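Long-range contacts in carbamate kinase (Aeropyrum pernix, PDB 2E9Y), which probably catalyses the reversible transfer of a phosphoryl group between ATP and carbamate, giving ADP and carbamoyl phosphate: residues P77-T82 and P209-V214; R116-V121 and V197-R202. All blocks are in the same frame, centred on the assembly; numbering follows the deposited sequence.

Contact 1. Residues P77-T82 and P209-V214; sequences PLYIAT and PVEAVV
The first turn of helix 78-103 meets the loop that follows strand 207-209, and a carboxylate from that loop serves the start of the helix. Pro77, at the N-cap position, has no N-H to satisfy, and its O accepts from both Ile80 N and Ala81 N. The N-H of Leu78, in the first turn, is taken by Glu211: Leu78 N lies 2.8 Å from Glu211 OE2, the bond is nearly straight (170°), and the oxygen uses its anti lone pair. Glutamate suits the place because its extended chain reaches the helix start, where the helix dipole would favour a negative charge, while OE1 forms a salt bridge with Arg163. Leu78, with CG anti to the backbone N (chi1 -177°), lays CD2 4.0 Å from Val213 CG1. Tyr79 holds its CG in the crowded position between N and carbonyl carbon (chi1 56°), which turns the ring over Pro209; CB of Pro209 stands 3.5 Å from the centroid of the Tyr79 ring, a CH-pi contact. Pro77 CG covers the opposite face toward the rim, so two prolines sandwich the phenol. An alanine in place of Tyr79 would remove the ring between Pro77 and Pro209 and would probably loosen the loop against the helix start. Further along, a water joins Thr82 OG1 (2.9 Å from it) to Ala212 O, to which it donates. With Val25 of the second subunit packing on Pro77 and Tyr79, this is a helix N-terminus held by a carboxylate far off in sequence, beside the dimer interface of an amino acid kinase fold.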
ATOM      1  N   PRO A  77      10.088   8.637  -5.948  1.00 15.73           N
ATOM      2  CA  PRO A  77       9.783   8.528  -7.379  1.00 15.41           C
ATOM      3  C   PRO A  77       8.311   8.208  -7.584  1.00 15.43           C
ATOM      4  O   PRO A  77       7.637   7.700  -6.676  1.00 13.14           O
ATOM      5  CB  PRO A  77      10.700   7.397  -7.848  1.00 14.83           C
ATOM      6  CG  PRO A  77      10.788   6.527  -6.640  1.00 15.18           C
ATOM      7  CD  PRO A  77      10.958   7.531  -5.512  1.00 14.61           C
ATOM      8  N   LEU A  78       7.821   8.501  -8.782  1.00 13.33           N
ATOM      9  CA  LEU A  78       6.424   8.287  -9.127  1.00 16.54           C
ATOM     10  C   LEU A  78       5.904   6.875  -8.874  1.00 15.28           C
ATOM     11  O   LEU A  78       4.756   6.705  -8.474  1.00 14.93           O
ATOM     12  CB  LEU A  78       6.193   8.672 -10.596  1.00 17.81           C
ATOM     13  CG  LEU A  78       4.773   8.592 -11.163  1.00 20.13           C
ATOM     14  CD1 LEU A  78       3.831   9.441 -10.332  1.00 19.03           C
ATOM     15  CD2 LEU A  78       4.781   9.072 -12.608  1.00 19.74           C
ATOM     16  N   TYR A  79       6.727   5.856  -9.102  1.00 14.92           N
ATOM     17  CA  TYR A  79       6.232   4.500  -8.885  1.00 14.49           C
ATOM     18  C   TYR A  79       5.970   4.219  -7.413  1.00 15.22           C
ATOM     19  O   TYR A  79       5.106   3.407  -7.088  1.00 13.49           O
ATOM     20  CB  TYR A  79       7.182   3.459  -9.488  1.00 16.53           C
ATOM     21  CG  TYR A  79       8.604   3.517  -9.001  1.00 20.52           C
ATOM     22  CD1 TYR A  79       8.983   2.894  -7.818  1.00 21.41           C
ATOM     23  CD2 TYR A  79       9.587   4.165  -9.755  1.00 23.14           C
ATOM     24  CE1 TYR A  79      10.314   2.906  -7.394  1.00 24.37           C
ATOM     25  CE2 TYR A  79      10.913   4.183  -9.342  1.00 26.40           C
ATOM     26  CZ  TYR A  79      11.267   3.549  -8.162  1.00 26.41           C
ATOM     27  OH  TYR A  79      12.583   3.555  -7.760  1.00 30.65           O
ATOM     28  N   ILE A  80       6.705   4.891  -6.527  1.00 13.06           N
ATOM     29  CA  ILE A  80       6.480   4.729  -5.094  1.00 13.86           C
ATOM     30  C   ILE A  80       5.192   5.489  -4.749  1.00 12.95           C
ATOM     31  O   ILE A  80       4.384   5.033  -3.937  1.00 13.32           O
ATOM     32  CB  ILE A  80       7.663   5.290  -4.263  1.00 14.30           C
ATOM     33  CG1 ILE A  80       8.866   4.346  -4.373  1.00 16.64           C
ATOM     34  CG2 ILE A  80       7.261   5.450  -2.799  1.00 14.36           C
ATOM     35  CD1 ILE A  80       8.579   2.932  -3.947  1.00 22.88           C
ATOM     36  N   ALA A  81       5.003   6.650  -5.368  1.00 11.76           N
ATOM     37  CA  ALA A  81       3.793   7.432  -5.137  1.00 11.75           C
ATOM     38  C   ALA A  81       2.590   6.596  -5.577  1.00 12.46           C
ATOM     39  O   ALA A  81       1.577   6.525  -4.879  1.00 11.29           O
ATOM     40  CB  ALA A  81       3.846   8.741  -5.919  1.00 10.91           C
ATOM     41  N   THR A  82       2.708   5.948  -6.731  1.00 11.22           N
ATOM     42  CA  THR A  82       1.619   5.113  -7.221  1.00 11.84           C
ATOM     43  C   THR A  82       1.323   3.980  -6.235  1.00 11.30           C
ATOM     44  O   THR A  82       0.160   3.706  -5.935  1.00 11.60           O
ATOM     45  CB  THR A  82       1.946   4.516  -8.608  1.00 14.78           C
ATOM     46  OG1 THR A  82       1.982   5.568  -9.576  1.00 16.38           O
ATOM     47  CG2 THR A  82       0.893   3.492  -9.016  1.00 14.02           C
ATOM     48  N   PRO A 209      11.180  -0.952 -11.628  1.00 21.55           N
ATOM     49  CA  PRO A 209      10.118   0.034 -11.632  1.00 21.61           C
ATOM     50  C   PRO A 209      10.524   1.239 -12.465  1.00 21.55           C
ATOM     51  O   PRO A 209      11.685   1.623 -12.523  1.00 20.92           O
ATOM     52  CB  PRO A 209       9.852   0.462 -10.187  1.00 22.09           C
ATOM     53  CG  PRO A 209      10.776  -0.339  -9.276  1.00 26.71           C
ATOM     54  CD  PRO A 209      11.825  -0.930 -10.325  1.00 22.98           C
ATOM     55  N   VAL A 210       9.581   1.876 -13.156  1.00 19.87           N
ATOM     56  CA  VAL A 210       9.895   3.063 -13.950  1.00 21.04           C
ATOM     57  C   VAL A 210       8.911   4.187 -13.638  1.00 21.66           C
ATOM     58  O   VAL A 210       7.786   3.932 -13.201  1.00 19.99           O
ATOM     59  CB  VAL A 210       9.852   2.774 -15.472  1.00 20.58           C
ATOM     60  CG1 VAL A 210      10.959   1.808 -15.843  1.00 23.70           C
ATOM     61  CG2 VAL A 210       8.495   2.211 -15.868  1.00 21.09           C
ATOM     62  N   GLU A 211       9.336   5.430 -13.841  1.00 19.70           N
ATOM     63  CA  GLU A 211       8.446   6.552 -13.585  1.00 21.53           C
ATOM     64  C   GLU A 211       7.560   6.765 -14.795  1.00 20.66           C
ATOM     65  O   GLU A 211       7.976   7.331 -15.804  1.00 23.64           O
ATOM     66  CB  GLU A 211       9.234   7.824 -13.267  1.00 23.82           C
ATOM     67  CG  GLU A 211       9.757   7.868 -11.838  1.00 24.53           C
ATOM     68  CD  GLU A 211      10.214   9.252 -11.436  1.00 26.40           C
ATOM     69  OE1 GLU A 211      11.230   9.724 -11.990  1.00 28.53           O
ATOM     70  OE2 GLU A 211       9.552   9.871 -10.575  1.00 23.48           O
ATOM     71  N   ALA A 212       6.334   6.274 -14.685  1.00 19.67           N
ATOM     72  CA  ALA A 212       5.356   6.385 -15.753  1.00 17.80           C
ATOM     73  C   ALA A 212       4.010   6.029 -15.155  1.00 17.85           C
ATOM     74  O   ALA A 212       3.933   5.556 -14.018  1.00 18.69           O
ATOM     75  CB  ALA A 212       5.700   5.410 -16.879  1.00 19.18           C
ATOM     76  N   VAL A 213       2.948   6.276 -15.907  1.00 17.53           N
ATOM     77  CA  VAL A 213       1.616   5.919 -15.448  1.00 18.62           C
ATOM     78  C   VAL A 213       1.016   4.999 -16.501  1.00 20.18           C
ATOM     79  O   VAL A 213       1.427   5.018 -17.662  1.00 23.88           O
ATOM     80  CB  VAL A 213       0.714   7.156 -15.255  1.00 19.24           C
ATOM     81  CG1 VAL A 213       1.277   8.032 -14.147  1.00 19.85           C
ATOM     82  CG2 VAL A 213       0.601   7.940 -16.551  1.00 21.95           C
ATOM     83  N   VAL A 214       0.068   4.170 -16.088  1.00 17.26           N
ATOM     84  CA  VAL A 214      -0.588   3.254 -17.013  1.00 15.08           C
ATOM     85  C   VAL A 214      -2.084   3.521 -16.929  1.00 15.36           C
ATOM     86  O   VAL A 214      -2.625   3.660 -15.833  1.00 16.52           O
ATOM     87  CB  VAL A 214      -0.287   1.787 -16.633  1.00 16.27           C
ATOM     88  CG1 VAL A 214      -1.069   0.832 -17.523  1.00 14.87           C
ATOM     89  CG2 VAL A 214       1.208   1.532 -16.749  1.00 18.89           C
TER
HETATM   90  O   HOH W   1       4.268   4.995 -11.287  1.00 25.52           O

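Contact 2. Residues R116-V121 and V197-R202; sequences RVLVDV and VPVVER
Val117 carries the pairing of two parallel strands, reaching to both neighbours of Pro198. Val117 N donates to Val197 O at 2.7 Å, from well above the carbonyl plane, and Val117 O accepts from Val199 N at 3.0 Å. One step on, Val119 N lies 3.0 Å from Val199 O and approaches almost along the C=O axis (175°). Pro198 fits between these bonds because its N points away from 116-121, so the missing N-H costs this strand pair nothing; its CA-H makes a contact with Val117 O at 3.3 Å, and on the far side its O pairs with the backbone of Val210.

The beta-branched valines suit extended backbone and pack over the faces of the sheet. Val119 CG2, in the crowded position between N and carbonyl carbon, comes 3.6 Å from Val200 CG1. Leu118 lies beside the Glu201 chain. The strand directions differ by 42°, and as the backbones move apart toward Val119 and Val200, a water takes the place of the next direct bond; it donates to Val119 O at 2.7 Å and to Glu201 OE2, and accepts from Glu201 N.

Farther out, Arg116 rests its CG 4.0 Å from Val197 CB, then bends at chi3 and carries its guanidinium to Asp175 and to Glu98 of the second subunit, acidic partners that probably balance its buried charge and fix it. Val200 CG2 covers one face of the Arg202 guanidinium, which Glu208 pairs with. This is a parallel pair within the twisted mixed sheet of the amino acid kinase alpha/beta fold, next to the subunit interface.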
ATOM      1  N   ARG A 116       1.757  -4.629  -9.845  1.00 14.21           N
ATOM      2  CA  ARG A 116       2.660  -4.059 -10.850  1.00 14.87           C
ATOM      3  C   ARG A 116       2.208  -4.445 -12.260  1.00 16.33           C
ATOM      4  O   ARG A 116       1.619  -5.497 -12.468  1.00 14.36           O
ATOM      5  CB  ARG A 116       4.053  -4.642 -10.635  1.00 15.33           C
ATOM      6  CG  ARG A 116       4.754  -4.179  -9.348  1.00 13.27           C
ATOM      7  CD  ARG A 116       5.908  -5.114  -8.967  1.00 13.85           C
ATOM      8  NE  ARG A 116       5.371  -6.463  -8.763  1.00 14.73           N
ATOM      9  CZ  ARG A 116       6.218  -7.493  -8.540  1.00 15.26           C
ATOM     10  NH1 ARG A 116       7.534  -7.328  -8.496  1.00 16.87           N
ATOM     11  NH2 ARG A 116       5.699  -8.718  -8.347  1.00 16.01           N
ATOM     12  N   VAL A 117       2.482  -3.584 -13.234  1.00 15.00           N
ATOM     13  CA  VAL A 117       2.095  -3.849 -14.611  1.00 14.89           C
ATOM     14  C   VAL A 117       3.329  -3.756 -15.498  1.00 15.15           C
ATOM     15  O   VAL A 117       4.087  -2.790 -15.417  1.00 15.33           O
ATOM     16  CB  VAL A 117       1.035  -2.835 -15.099  1.00 15.68           C
ATOM     17  CG1 VAL A 117       0.716  -3.068 -16.565  1.00 14.99           C
ATOM     18  CG2 VAL A 117      -0.227  -2.975 -14.273  1.00 19.26           C
ATOM     19  N   LEU A 118       3.537  -4.772 -16.331  1.00 14.30           N
ATOM     20  CA  LEU A 118       4.685  -4.799 -17.238  1.00 15.38           C
ATOM     21  C   LEU A 118       4.411  -3.933 -18.469  1.00 15.25           C
ATOM     22  O   LEU A 118       3.352  -4.036 -19.084  1.00 16.20           O
ATOM     23  CB  LEU A 118       4.971  -6.242 -17.686  1.00 15.52           C
ATOM     24  CG  LEU A 118       6.184  -6.467 -18.600  1.00 17.88           C
ATOM     25  CD1 LEU A 118       7.458  -6.211 -17.812  1.00 16.23           C
ATOM     26  CD2 LEU A 118       6.184  -7.888 -19.141  1.00 18.70           C
ATOM     27  N   VAL A 119       5.360  -3.067 -18.815  1.00 15.68           N
ATOM     28  CA  VAL A 119       5.225  -2.222 -19.998  1.00 17.05           C
ATOM     29  C   VAL A 119       6.467  -2.444 -20.858  1.00 19.09           C
ATOM     30  O   VAL A 119       7.458  -3.005 -20.380  1.00 19.45           O
ATOM     31  CB  VAL A 119       5.079  -0.718 -19.626  1.00 17.50           C
ATOM     32  CG1 VAL A 119       3.815  -0.523 -18.787  1.00 17.04           C
ATOM     33  CG2 VAL A 119       6.305  -0.228 -18.870  1.00 17.76           C
ATOM     34  N   ASP A 120       6.416  -2.019 -22.118  1.00 19.23           N
ATOM     35  CA  ASP A 120       7.548  -2.208 -23.025  1.00 23.10           C
ATOM     36  C   ASP A 120       8.399  -0.950 -23.149  1.00 21.34           C
ATOM     37  O   ASP A 120       7.888   0.143 -23.379  1.00 22.82           O
ATOM     38  CB  ASP A 120       7.046  -2.630 -24.409  1.00 26.06           C
ATOM     39  CG  ASP A 120       8.149  -3.204 -25.279  1.00 30.32           C
ATOM     40  OD1 ASP A 120       9.151  -2.501 -25.517  1.00 30.06           O
ATOM     41  OD2 ASP A 120       8.014  -4.365 -25.721  1.00 34.34           O
ATOM     42  N   VAL A 121       9.707  -1.118 -22.996  1.00 22.35           N
ATOM     43  CA  VAL A 121      10.640  -0.006 -23.073  1.00 23.43           C
ATOM     44  C   VAL A 121      10.646   0.677 -24.442  1.00 22.98           C
ATOM     45  O   VAL A 121      11.092   1.818 -24.572  1.00 20.93           O
ATOM     46  CB  VAL A 121      12.070  -0.477 -22.740  1.00 25.07           C
ATOM     47  CG1 VAL A 121      12.594  -1.385 -23.842  1.00 27.70           C
ATOM     48  CG2 VAL A 121      12.976   0.714 -22.539  1.00 29.42           C
ATOM     49  N   VAL A 197       1.623  -0.354 -10.765  1.00 14.23           N
ATOM     50  CA  VAL A 197       3.000   0.142 -10.780  1.00 15.47           C
ATOM     51  C   VAL A 197       3.782  -0.395 -11.993  1.00 15.62           C
ATOM     52  O   VAL A 197       4.006  -1.594 -12.144  1.00 16.49           O
ATOM     53  CB  VAL A 197       3.659  -0.333  -9.483  1.00 13.75           C
ATOM     54  CG1 VAL A 197       5.126   0.089  -9.441  1.00 16.21           C
ATOM     55  CG2 VAL A 197       2.931   0.255  -8.289  1.00 15.96           C
ATOM     56  N   PRO A 198       4.193   0.502 -12.918  1.00 17.21           N
ATOM     57  CA  PRO A 198       4.917   0.088 -14.106  1.00 17.60           C
ATOM     58  C   PRO A 198       6.314  -0.389 -13.815  1.00 15.98           C
ATOM     59  O   PRO A 198       7.112   0.255 -13.149  1.00 14.88           O
ATOM     60  CB  PRO A 198       5.065   1.277 -15.040  1.00 19.79           C
ATOM     61  CG  PRO A 198       4.232   2.407 -14.481  1.00 21.37           C
ATOM     62  CD  PRO A 198       3.991   1.946 -12.964  1.00 18.89           C
ATOM     63  N   VAL A 199       6.585  -1.548 -14.387  1.00 14.84           N
ATOM     64  CA  VAL A 199       7.931  -2.037 -14.403  1.00 15.24           C
ATOM     65  C   VAL A 199       8.288  -2.499 -15.806  1.00 15.44           C
ATOM     66  O   VAL A 199       7.431  -2.737 -16.654  1.00 16.84           O
ATOM     67  CB  VAL A 199       7.981  -3.222 -13.446  1.00 15.30           C
ATOM     68  CG1 VAL A 199       7.637  -2.753 -12.034  1.00 17.74           C
ATOM     69  CG2 VAL A 199       6.966  -4.268 -13.878  1.00 14.03           C
ATOM     70  N   VAL A 200       9.611  -2.530 -16.068  1.00 17.51           N
ATOM     71  CA  VAL A 200      10.101  -3.057 -17.351  1.00 18.88           C
ATOM     72  C   VAL A 200      11.057  -4.210 -17.105  1.00 20.84           C
ATOM     73  O   VAL A 200      11.698  -4.309 -16.066  1.00 20.29           O
ATOM     74  CB  VAL A 200      10.831  -1.923 -18.094  1.00 20.11           C
ATOM     75  CG1 VAL A 200       9.854  -0.800 -18.454  1.00 20.57           C
ATOM     76  CG2 VAL A 200      11.946  -1.365 -17.233  1.00 19.82           C
ATOM     77  N   GLU A 201      11.110  -5.150 -18.071  1.00 22.56           N
ATOM     78  CA  GLU A 201      12.095  -6.211 -17.925  1.00 26.60           C
ATOM     79  C   GLU A 201      13.466  -5.762 -18.425  1.00 27.17           C
ATOM     80  O   GLU A 201      13.625  -5.294 -19.545  1.00 28.41           O
ATOM     81  CB  GLU A 201      11.617  -7.420 -18.729  1.00 29.41           C
ATOM     82  CG  GLU A 201      10.093  -7.493 -18.823  1.00 34.51           C
ATOM     83  CD  GLU A 201       9.703  -8.260 -20.066  1.00 38.98           C
ATOM     84  OE1 GLU A 201       9.673  -9.481 -20.016  1.00 40.06           O
ATOM     85  OE2 GLU A 201       9.435  -7.624 -21.084  1.00 39.34           O
ATOM     86  N   ARG A 202      14.437  -5.855 -17.504  1.00 26.05           N
ATOM     87  CA  ARG A 202      15.801  -5.560 -17.874  1.00 27.31           C
ATOM     88  C   ARG A 202      16.516  -6.843 -18.258  1.00 30.21           C
ATOM     89  O   ARG A 202      16.026  -7.939 -18.035  1.00 28.24           O
ATOM     90  CB  ARG A 202      16.506  -4.929 -16.674  1.00 26.75           C
ATOM     91  CG  ARG A 202      15.877  -3.610 -16.241  1.00 28.53           C
ATOM     92  CD  ARG A 202      15.910  -2.497 -17.304  1.00 31.10           C
ATOM     93  NE  ARG A 202      15.549  -1.220 -16.677  1.00 31.90           N
ATOM     94  CZ  ARG A 202      15.283  -0.136 -17.453  1.00 33.22           C
ATOM     95  NH1 ARG A 202      15.355  -0.216 -18.770  1.00 33.08           N
ATOM     96  NH2 ARG A 202      14.944   1.008 -16.862  1.00 34.40           N
TER
HETATM   97  O   HOH W   2       9.551  -4.770 -20.500  1.00 18.59           O

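Overall arrangement
After the first strands and helices the chain reaches helix 78-103, whose start is the first half of contact 1, and passes through a short link into strand 112-119. It then makes a long excursion through the small antiparallel sheet between 131 and 165, then back into the main sheet through strands 170-173 and 188-191 to strand 197-201, where contact 2 closes a loop of 75 residues. Strand 207-209 turns back antiparallel, and the loop after it closes contact 1 across 126 residues, so contact 2 is nested inside contact 1. The two meet directly: Val210 packs on Val200, and Pro209 on Val199. Together they tie the helix start to the main sheet, and both touch the second subunit.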